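Local coordinates for protein CCMAN5 (Cellulosimicrobium cellulans, PDB 2XSG) that hydrolyses alpha-mannosides as a calcium-containing glycoside hydrolase of family 92 and probably uncaps mannose-6-phosphate on yeast-made glycans, at residues A[368-379]-A[413-424]; A[296-304]-A[711-719]. All coordinates share one frame; numbering follows the deposited sequence.

Interaction 1: residues A[368-379]-A[413-424]; sequences PALYRDMVQSLV and VADAIAKGFDGF
Y371 reaches from helix 368-379 to the last turn of helix 413-418, and F424 comes back from the loop beyond to lie against V375. The axes of the two helix segments come within 9.9 Å, with their directions 130° apart. Packing is tight in the middle. CG1 of V375 sits over the face of the F424 ring, a CH-pi contact 4.0 Å from the centroid. The same methyl also meets CB of A416. CG of Y371 lies anti to the backbone N (chi1 167°), which sends the ring across to the second helix. There CE1 of Y371 comes 3.5 Å from CE1 of F421, over one face of the phenylalanine; the two rings are inclined at 59°. The phenol OH of Y371 donates to OD2 of D415 at 2.6 Å, on the anti lone pair of the carboxylate. D415 also pairs with K419, 2.8 Å from NZ to OD2. Its OD1 accepts from S361 and G683, so the carboxylate is held from several sides. G420, with positive phi, ends helix 413-418 in a Schellman motif, and the chain then turns to F421.

The loop side is looser and partly exposed. R372 extends its chain along the F421 and F424 rings. Its NH2 donates to the carbonyl O of D422 at 2.7 Å, close to the guanidinium plane. A second, weak bond runs from NH2 of R372 to O of G423 at 3.0 Å. The amide of Q376 stands nearly upright to the F424 ring, and its NE2 bonds O of D425. The contact packs two helices of the catalytic domain. Its chemistry implies an apolar centre with the D415-K419 pair on its buried side and R372 holding the loop after the helix on its exposed side.

Interaction 2: residues A[296-304]-A[711-719]; sequences DASTATDPT and ADGVSEDAF
T301 and E716 bury the most surface here, with A300 and V714 next. The backbones come very close: CA of T301 and CA of S715 are 3.6 Å apart. T301 lies against V714, its CB 4.0 Å from CG1 of the valine. OG1 of T301 is anti to the backbone N (chi1 -163°) and bonds O of F693 and NH1 of R612, outside the two segments. V714 closes a type II turn from A711 and also touches R612.

E716 makes the one direct hydrogen bond. Its backbone N donates to O of A300 at 3.1 Å. The side chain of E716 is extended beyond CG and runs past O of T301 to the P303 ring. The carboxylate and the proline approach from opposite directions, with OE2 of E716 3.6 Å from CD of P303. Two waters join the carboxylate to the facing backbone. One donates to OE1 of E716 and O of A300. The other donates to OE2 of E716 and O of T301, 2.8 Å from each.

A300 sets its CB 3.8 Å from CB of S715. The serine hydroxyl serves its own loop, accepting from the backbone N of D717 and A718 in an ST turn and ST motif. OG of S298 bonds OD1 of D695; a third water lies between this OG and O of V714, but its distance to that carbonyl is doubtfully short. The contact joins loops that follow strands 293-296 and 706-712, two strands of one mixed sheet. Direct polar contact is sparse, so the chemistry implies a partly hydrated junction in which water bridges carbonyls to a carboxylate that could not bond them directly if ionised.

How the interactions relate
Interaction 1 is mostly buried, while interaction 2 is only partly so and lies farther from the centre of the chain. Their centres are 35 Å apart and their nearest atoms about 19 Å, so they do not touch. They hold different elements. Interaction 1 joins two helices only 34 residues apart. Interaction 2 brings together loops separated by more than 400 residues, and both segments of interaction 1 fall within that span. The chemistry follows the setting. Residues 368-379 and 413-424 meet through aromatic and aliphatic groups, with direct bonds from side chains. Residues 296-304 and 711-719 meet largely through backbone, short side chains, one extended glutamate and bridging waters.

Interaction 1: residues A[368-379]-A[413-424]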
loop_
_atom_site.group_PDB
_atom_site.type_symbol
_atom_site.label_atom_id
_atom_site.label_comp_id
_atom_site.label_asym_id
_atom_site.label_seq_id
_atom_site.Cartn_x
_atom_site.Cartn_y
_atom_site.Cartn_z
ATOM N N PRO A 368 -4.948 10.589 12.629
ATOM C CA PRO A 368 -3.681 11.149 13.143
ATOM C C PRO A 368 -2.937 10.236 14.138
ATOM O O PRO A 368 -1.699 10.125 14.059
ATOM C CB PRO A 368 -4.123 12.471 13.798
ATOM C CG PRO A 368 -5.364 12.857 13.052
ATOM C CD PRO A 368 -6.069 11.535 12.788
ATOM N N ALA A 369 -3.681 9.575 15.038
ATOM C CA ALA A 369 -3.094 8.695 16.068
ATOM C C ALA A 369 -2.397 7.489 15.455
ATOM O O ALA A 369 -1.326 7.086 15.909
ATOM C CB ALA A 369 -4.164 8.211 17.045
ATOM N N LEU A 370 -3.016 6.902 14.432
ATOM C CA LEU A 370 -2.409 5.766 13.749
ATOM C C LEU A 370 -1.132 6.216 13.055
ATOM O O LEU A 370 -0.092 5.573 13.152
ATOM C CB LEU A 370 -3.384 5.161 12.734
ATOM C CG LEU A 370 -2.898 3.980 11.885
ATOM C CD1 LEU A 370 -2.608 2.743 12.780
ATOM C CD2 LEU A 370 -3.924 3.628 10.804
ATOM N N TYR A 371 -1.227 7.340 12.359
ATOM C CA TYR A 371 -0.083 7.933 11.664
ATOM C C TYR A 371 1.062 8.177 12.621
ATOM O O TYR A 371 2.201 7.841 12.302
ATOM C CB TYR A 371 -0.507 9.243 11.011
ATOM C CG TYR A 371 0.592 10.160 10.508
ATOM C CD1 TYR A 371 1.018 11.233 11.283
ATOM C CD2 TYR A 371 1.126 10.017 9.226
ATOM C CE1 TYR A 371 1.972 12.118 10.836
ATOM C CE2 TYR A 371 2.109 10.897 8.759
ATOM C CZ TYR A 371 2.523 11.947 9.578
ATOM O OH TYR A 371 3.470 12.849 9.159
ATOM N N ARG A 372 0.764 8.763 13.783
ATOM C CA ARG A 372 1.798 8.992 14.778
ATOM C C ARG A 372 2.477 7.658 15.143
ATOM O O ARG A 372 3.706 7.575 15.166
ATOM C CB ARG A 372 1.267 9.709 16.026
ATOM C CG ARG A 372 2.405 10.118 16.989
ATOM C CD ARG A 372 1.972 10.686 18.360
ATOM N NE ARG A 372 3.141 11.314 18.999
ATOM C CZ ARG A 372 4.091 10.643 19.654
ATOM N NH1 ARG A 372 4.007 9.319 19.802
ATOM N NH2 ARG A 372 5.131 11.288 20.175
ATOM N N ASP A 373 1.693 6.611 15.391
ATOM C CA ASP A 373 2.295 5.331 15.794
ATOM C C ASP A 373 3.188 4.767 14.685
ATOM O O ASP A 373 4.254 4.218 14.950
ATOM C CB ASP A 373 1.241 4.303 16.210
ATOM C CG ASP A 373 0.755 4.488 17.658
ATOM O OD1 ASP A 373 1.139 5.468 18.339
ATOM O OD2 ASP A 373 -0.035 3.629 18.103
ATOM N N MET A 374 2.743 4.914 13.438
ATOM C CA MET A 374 3.532 4.482 12.301
ATOM C C MET A 374 4.889 5.191 12.210
ATOM O O MET A 374 5.911 4.555 11.953
ATOM C CB MET A 374 2.730 4.680 11.021
ATOM C CG MET A 374 1.536 3.746 10.916
ATOM S SD MET A 374 0.636 4.057 9.390
ATOM C CE MET A 374 -0.559 2.713 9.394
ATOM N N VAL A 375 4.892 6.512 12.403
ATOM C CA VAL A 375 6.124 7.277 12.323
ATOM C C VAL A 375 7.045 6.908 13.482
ATOM O O VAL A 375 8.247 6.725 13.285
ATOM C CB VAL A 375 5.872 8.805 12.278
ATOM C CG1 VAL A 375 7.211 9.559 12.249
ATOM C CG2 VAL A 375 5.003 9.169 11.024
ATOM N N GLN A 376 6.473 6.789 14.679
ATOM C CA GLN A 376 7.230 6.357 15.847
ATOM C C GLN A 376 7.852 4.989 15.590
ATOM O O GLN A 376 9.000 4.735 15.977
ATOM C CB GLN A 376 6.358 6.312 17.108
ATOM C CG GLN A 376 7.122 5.873 18.408
ATOM C CD GLN A 376 8.231 6.831 18.847
ATOM O OE1 GLN A 376 8.030 7.662 19.737
ATOM N NE2 GLN A 376 9.422 6.695 18.247
ATOM N N SER A 377 7.089 4.121 14.930
ATOM C CA SER A 377 7.559 2.766 14.621
ATOM C C SER A 377 8.721 2.824 13.645
ATOM O O SER A 377 9.719 2.095 13.798
ATOM C CB SER A 377 6.417 1.928 14.050
ATOM O OG SER A 377 5.348 1.853 14.985
ATOM N N LEU A 378 8.588 3.697 12.646
ATOM C CA LEU A 378 9.631 3.876 11.634
ATOM C C LEU A 378 10.925 4.362 12.296
ATOM O O LEU A 378 12.020 3.900 11.952
ATOM C CB LEU A 378 9.170 4.869 10.556
ATOM C CG LEU A 378 10.069 5.164 9.349
ATOM C CD1 LEU A 378 10.545 3.881 8.671
ATOM C CD2 LEU A 378 9.276 6.062 8.372
ATOM N N VAL A 379 10.768 5.273 13.260
ATOM C CA VAL A 379 11.888 5.747 14.093
ATOM C C VAL A 379 12.559 4.606 14.880
ATOM O O VAL A 379 13.781 4.500 14.862
ATOM C CB VAL A 379 11.473 6.926 15.007
ATOM C CG1 VAL A 379 12.558 7.239 16.015
ATOM C CG2 VAL A 379 11.177 8.172 14.158
ATOM N N VAL A 413 9.422 10.695 8.027
ATOM C CA VAL A 413 9.698 11.188 9.388
ATOM C C VAL A 413 9.557 12.711 9.393
ATOM O O VAL A 413 8.932 13.295 10.287
ATOM C CB VAL A 413 11.116 10.768 9.913
ATOM C CG1 VAL A 413 11.368 11.377 11.301
ATOM C CG2 VAL A 413 11.235 9.249 10.008
ATOM N N ALA A 414 10.138 13.342 8.387
ATOM C CA ALA A 414 10.073 14.800 8.226
ATOM C C ALA A 414 8.637 15.291 8.076
ATOM O O ALA A 414 8.324 16.406 8.471
ATOM C CB ALA A 414 10.903 15.223 7.028
ATOM N N ASP A 415 7.781 14.450 7.489
ATOM C CA ASP A 415 6.362 14.748 7.303
ATOM C C ASP A 415 5.674 14.977 8.647
ATOM O O ASP A 415 4.931 15.946 8.806
ATOM C CB ASP A 415 5.665 13.610 6.532
ATOM C CG ASP A 415 4.283 13.996 6.033
ATOM O OD1 ASP A 415 4.188 14.567 4.925
ATOM O OD2 ASP A 415 3.291 13.725 6.742
ATOM N N ALA A 416 5.928 14.089 9.606
ATOM C CA ALA A 416 5.391 14.240 10.974
ATOM C C ALA A 416 5.992 15.445 11.691
ATOM O O ALA A 416 5.281 16.211 12.347
ATOM C CB ALA A 416 5.606 12.973 11.773
ATOM N N ILE A 417 7.299 15.642 11.556
ATOM C CA ILE A 417 7.917 16.811 12.172
ATOM C C ILE A 417 7.348 18.110 11.591
ATOM O O ILE A 417 6.955 18.992 12.335
ATOM C CB ILE A 417 9.467 16.786 12.085
ATOM C CG1 ILE A 417 10.029 15.549 12.810
ATOM C CG2 ILE A 417 10.042 18.089 12.664
ATOM C CD1 ILE A 417 11.521 15.240 12.520
ATOM N N ALA A 418 7.277 18.228 10.265
ATOM C CA ALA A 418 6.746 19.459 9.661
ATOM C C ALA A 418 5.304 19.694 10.112
ATOM O O ALA A 418 4.878 20.846 10.274
ATOM C CB ALA A 418 6.843 19.412 8.144
ATOM N N LYS A 419 4.571 18.601 10.329
ATOM C CA LYS A 419 3.176 18.654 10.790
ATOM C C LYS A 419 3.019 18.885 12.303
ATOM O O LYS A 419 1.901 18.853 12.813
ATOM C CB LYS A 419 2.396 17.394 10.360
ATOM C CG LYS A 419 1.881 17.429 8.924
ATOM C CD LYS A 419 1.280 16.095 8.490
ATOM C CE LYS A 419 0.855 16.124 7.032
ATOM N NZ LYS A 419 1.996 16.114 6.064
ATOM N N GLY A 420 4.128 19.120 13.008
ATOM C CA GLY A 420 4.076 19.517 14.431
ATOM C C GLY A 420 3.990 18.380 15.441
ATOM O O GLY A 420 3.705 18.609 16.617
ATOM N N PHE A 421 4.210 17.149 14.988
ATOM C CA PHE A 421 4.292 15.999 15.886
ATOM C C PHE A 421 5.634 16.014 16.596
ATOM O O PHE A 421 6.685 16.251 15.985
ATOM C CB PHE A 421 4.142 14.680 15.106
ATOM C CG PHE A 421 2.743 14.398 14.639
ATOM C CD1 PHE A 421 2.270 14.932 13.439
ATOM C CD2 PHE A 421 1.889 13.595 15.397
ATOM C CE1 PHE A 421 0.964 14.682 13.020
ATOM C CE2 PHE A 421 0.582 13.328 14.970
ATOM C CZ PHE A 421 0.126 13.872 13.783
ATOM N N ASP A 422 5.619 15.765 17.896
ATOM C CA ASP A 422 6.886 15.731 18.621
ATOM C C ASP A 422 6.931 14.632 19.683
ATOM O O ASP A 422 5.983 13.850 19.811
ATOM C CB ASP A 422 7.218 17.117 19.193
ATOM C CG ASP A 422 6.226 17.579 20.239
ATOM O OD1 ASP A 422 5.237 16.868 20.529
ATOM O OD2 ASP A 422 6.436 18.681 20.768
ATOM N N GLY A 423 8.027 14.578 20.438
ATOM C CA GLY A 423 8.230 13.516 21.422
ATOM C C GLY A 423 8.422 12.161 20.758
ATOM O O GLY A 423 7.910 11.159 21.238
ATOM N N PHE A 424 9.142 12.124 19.642
ATOM C CA PHE A 424 9.436 10.851 18.984
ATOM C C PHE A 424 10.658 10.238 19.652
ATOM O O PHE A 424 11.804 10.616 19.369
ATOM C CB PHE A 424 9.650 11.004 17.474
ATOM C CG PHE A 424 8.360 11.133 16.672
ATOM C CD1 PHE A 424 7.433 10.090 16.631
ATOM C CD2 PHE A 424 8.093 12.287 15.947
ATOM C CE1 PHE A 424 6.246 10.208 15.889
ATOM C CE2 PHE A 424 6.925 12.414 15.190
ATOM C CZ PHE A 424 5.998 11.377 15.159
#

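Interaction 2: residues A[296-304]-A[711-719]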
loop_
_atom_site.group_PDB
_atom_site.type_symbol
_atom_site.label_atom_id
_atom_site.label_comp_id
_atom_site.label_asym_id
_atom_site.label_seq_id
_atom_site.Cartn_x
_atom_site.Cartn_y
_atom_site.Cartn_z
ATOM N N ASP A 296 -21.774 12.410 2.040
ATOM C CA ASP A 296 -23.086 12.696 1.513
ATOM C C ASP A 296 -22.838 12.953 0.025
ATOM O O ASP A 296 -22.225 13.952 -0.344
ATOM C CB ASP A 296 -23.665 13.924 2.249
ATOM C CG ASP A 296 -24.919 14.497 1.584
ATOM O OD1 ASP A 296 -25.439 13.909 0.611
ATOM O OD2 ASP A 296 -25.390 15.563 2.040
ATOM N N ALA A 297 -23.273 12.024 -0.821
ATOM C CA ALA A 297 -23.036 12.108 -2.269
ATOM C C ALA A 297 -24.359 12.110 -3.041
ATOM O O ALA A 297 -25.037 11.098 -3.099
ATOM C CB ALA A 297 -22.164 10.957 -2.725
ATOM N N SER A 298 -24.707 13.252 -3.634
ATOM C CA SER A 298 -25.951 13.403 -4.400
ATOM C C SER A 298 -25.954 12.539 -5.650
ATOM O O SER A 298 -24.900 12.113 -6.131
ATOM C CB SER A 298 -26.136 14.865 -4.842
ATOM O OG SER A 298 -25.083 15.257 -5.738
ATOM N N THR A 299 -27.148 12.317 -6.189
ATOM C CA THR A 299 -27.330 11.749 -7.522
ATOM C C THR A 299 -26.496 12.482 -8.560
ATOM O O THR A 299 -25.943 11.862 -9.452
ATOM C CB THR A 299 -28.819 11.851 -7.954
ATOM O OG1 THR A 299 -29.619 11.113 -7.027
ATOM C CG2 THR A 299 -29.029 11.301 -9.364
ATOM N N ALA A 300 -26.423 13.806 -8.450
ATOM C CA ALA A 300 -25.726 14.625 -9.449
ATOM C C ALA A 300 -24.249 14.233 -9.659
ATOM O O ALA A 300 -23.761 14.174 -10.799
ATOM C CB ALA A 300 -25.854 16.133 -9.098
ATOM N N THR A 301 -23.552 13.962 -8.560
ATOM C CA THR A 301 -22.131 13.628 -8.605
ATOM C C THR A 301 -21.886 12.101 -8.659
ATOM O O THR A 301 -20.844 11.651 -9.115
ATOM C CB THR A 301 -21.388 14.261 -7.397
ATOM O OG1 THR A 301 -19.986 14.264 -7.653
ATOM C CG2 THR A 301 -21.675 13.510 -6.088
ATOM N N ASP A 302 -22.863 11.319 -8.199
ATOM C CA ASP A 302 -22.738 9.860 -8.123
ATOM C C ASP A 302 -24.080 9.221 -8.466
ATOM O O ASP A 302 -24.756 8.701 -7.582
ATOM C CB ASP A 302 -22.316 9.474 -6.702
ATOM C CG ASP A 302 -21.969 8.002 -6.550
ATOM O OD1 ASP A 302 -21.795 7.279 -7.556
ATOM O OD2 ASP A 302 -21.863 7.573 -5.383
ATOM N N PRO A 303 -24.488 9.275 -9.751
ATOM C CA PRO A 303 -25.831 8.790 -10.108
ATOM C C PRO A 303 -26.069 7.291 -9.822
ATOM O O PRO A 303 -27.195 6.903 -9.508
ATOM C CB PRO A 303 -25.938 9.081 -11.607
ATOM C CG PRO A 303 -24.557 9.332 -12.085
ATOM C CD PRO A 303 -23.728 9.761 -10.926
ATOM N N THR A 304 -25.016 6.479 -9.869
ATOM C CA THR A 304 -25.149 5.022 -9.713
ATOM C C THR A 304 -24.809 4.518 -8.304
ATOM O O THR A 304 -25.061 3.349 -7.968
ATOM C CB THR A 304 -24.256 4.265 -10.720
ATOM O OG1 THR A 304 -22.886 4.462 -10.374
ATOM C CG2 THR A 304 -24.459 4.781 -12.148
ATOM N N ALA A 711 -18.784 20.723 -1.103
ATOM C CA ALA A 711 -18.671 21.107 -2.500
ATOM C C ALA A 711 -20.082 21.358 -3.016
ATOM O O ALA A 711 -20.755 20.466 -3.544
ATOM C CB ALA A 711 -17.942 20.023 -3.304
ATOM N N ASP A 712 -20.535 22.590 -2.816
ATOM C CA ASP A 712 -21.920 22.938 -3.078
ATOM C C ASP A 712 -22.196 22.912 -4.569
ATOM O O ASP A 712 -21.486 23.526 -5.343
ATOM C CB ASP A 712 -22.245 24.292 -2.450
ATOM C CG ASP A 712 -22.394 24.197 -0.943
ATOM O OD1 ASP A 712 -21.478 24.630 -0.194
ATOM O OD2 ASP A 712 -23.435 23.652 -0.501
ATOM N N GLY A 713 -23.204 22.147 -4.972
ATOM C CA GLY A 713 -23.494 21.988 -6.392
ATOM C C GLY A 713 -22.557 21.082 -7.191
ATOM O O GLY A 713 -22.653 21.044 -8.404
ATOM N N VAL A 714 -21.670 20.334 -6.538
ATOM C CA VAL A 714 -20.790 19.392 -7.260
ATOM C C VAL A 714 -21.607 18.363 -8.047
ATOM O O VAL A 714 -22.629 17.881 -7.571
ATOM C CB VAL A 714 -19.801 18.652 -6.314
ATOM C CG1 VAL A 714 -20.528 17.627 -5.435
ATOM C CG2 VAL A 714 -18.668 17.981 -7.111
ATOM N N SER A 715 -21.149 18.029 -9.245
ATOM C CA SER A 715 -21.764 16.966 -10.035
ATOM C C SER A 715 -20.689 16.366 -10.907
ATOM O O SER A 715 -19.524 16.787 -10.819
ATOM C CB SER A 715 -22.885 17.534 -10.916
ATOM O OG SER A 715 -22.322 18.203 -12.013
ATOM N N GLU A 716 -21.069 15.412 -11.757
ATOM C CA GLU A 716 -20.144 14.843 -12.733
ATOM C C GLU A 716 -19.633 15.901 -13.699
ATOM O O GLU A 716 -18.562 15.762 -14.268
ATOM C CB GLU A 716 -20.775 13.662 -13.488
ATOM C CG GLU A 716 -20.814 12.378 -12.668
ATOM C CD GLU A 716 -21.390 11.187 -13.442
ATOM O OE1 GLU A 716 -22.318 11.374 -14.252
ATOM O OE2 GLU A 716 -20.920 10.058 -13.218
ATOM N N ASP A 717 -20.395 16.975 -13.859
ATOM C CA ASP A 717 -20.044 18.029 -14.795
ATOM C C ASP A 717 -19.538 19.250 -14.049
ATOM O O ASP A 717 -18.743 20.022 -14.583
ATOM C CB ASP A 717 -21.260 18.419 -15.649
ATOM C CG ASP A 717 -21.693 17.316 -16.608
ATOM O OD1 ASP A 717 -20.849 16.789 -17.361
ATOM O OD2 ASP A 717 -22.902 16.995 -16.624
ATOM N N ALA A 718 -20.007 19.437 -12.825
ATOM C CA ALA A 718 -19.629 20.607 -12.038
ATOM C C ALA A 718 -18.473 20.273 -11.098
ATOM O O ALA A 718 -18.659 20.095 -9.894
ATOM C CB ALA A 718 -20.836 21.175 -11.269
ATOM N N PHE A 719 -17.272 20.216 -11.662
ATOM C CA PHE A 719 -16.086 19.814 -10.907
ATOM C C PHE A 719 -15.047 20.939 -10.770
ATOM O O PHE A 719 -13.926 20.698 -10.331
ATOM C CB PHE A 719 -15.467 18.552 -11.538
ATOM C CG PHE A 719 -15.218 18.671 -13.014
ATOM C CD1 PHE A 719 -14.131 19.397 -13.493
ATOM C CD2 PHE A 719 -16.079 18.063 -13.933
ATOM C CE1 PHE A 719 -13.904 19.519 -14.865
ATOM C CE2 PHE A 719 -15.856 18.171 -15.295
ATOM C CZ PHE A 719 -14.769 18.906 -15.767
HETATM O O HOH W 1 -24.548 18.245 -5.976
HETATM O O HOH W 2 -24.208 13.543 -13.938
HETATM O O HOH W 3 -19.609 9.707 -10.789
#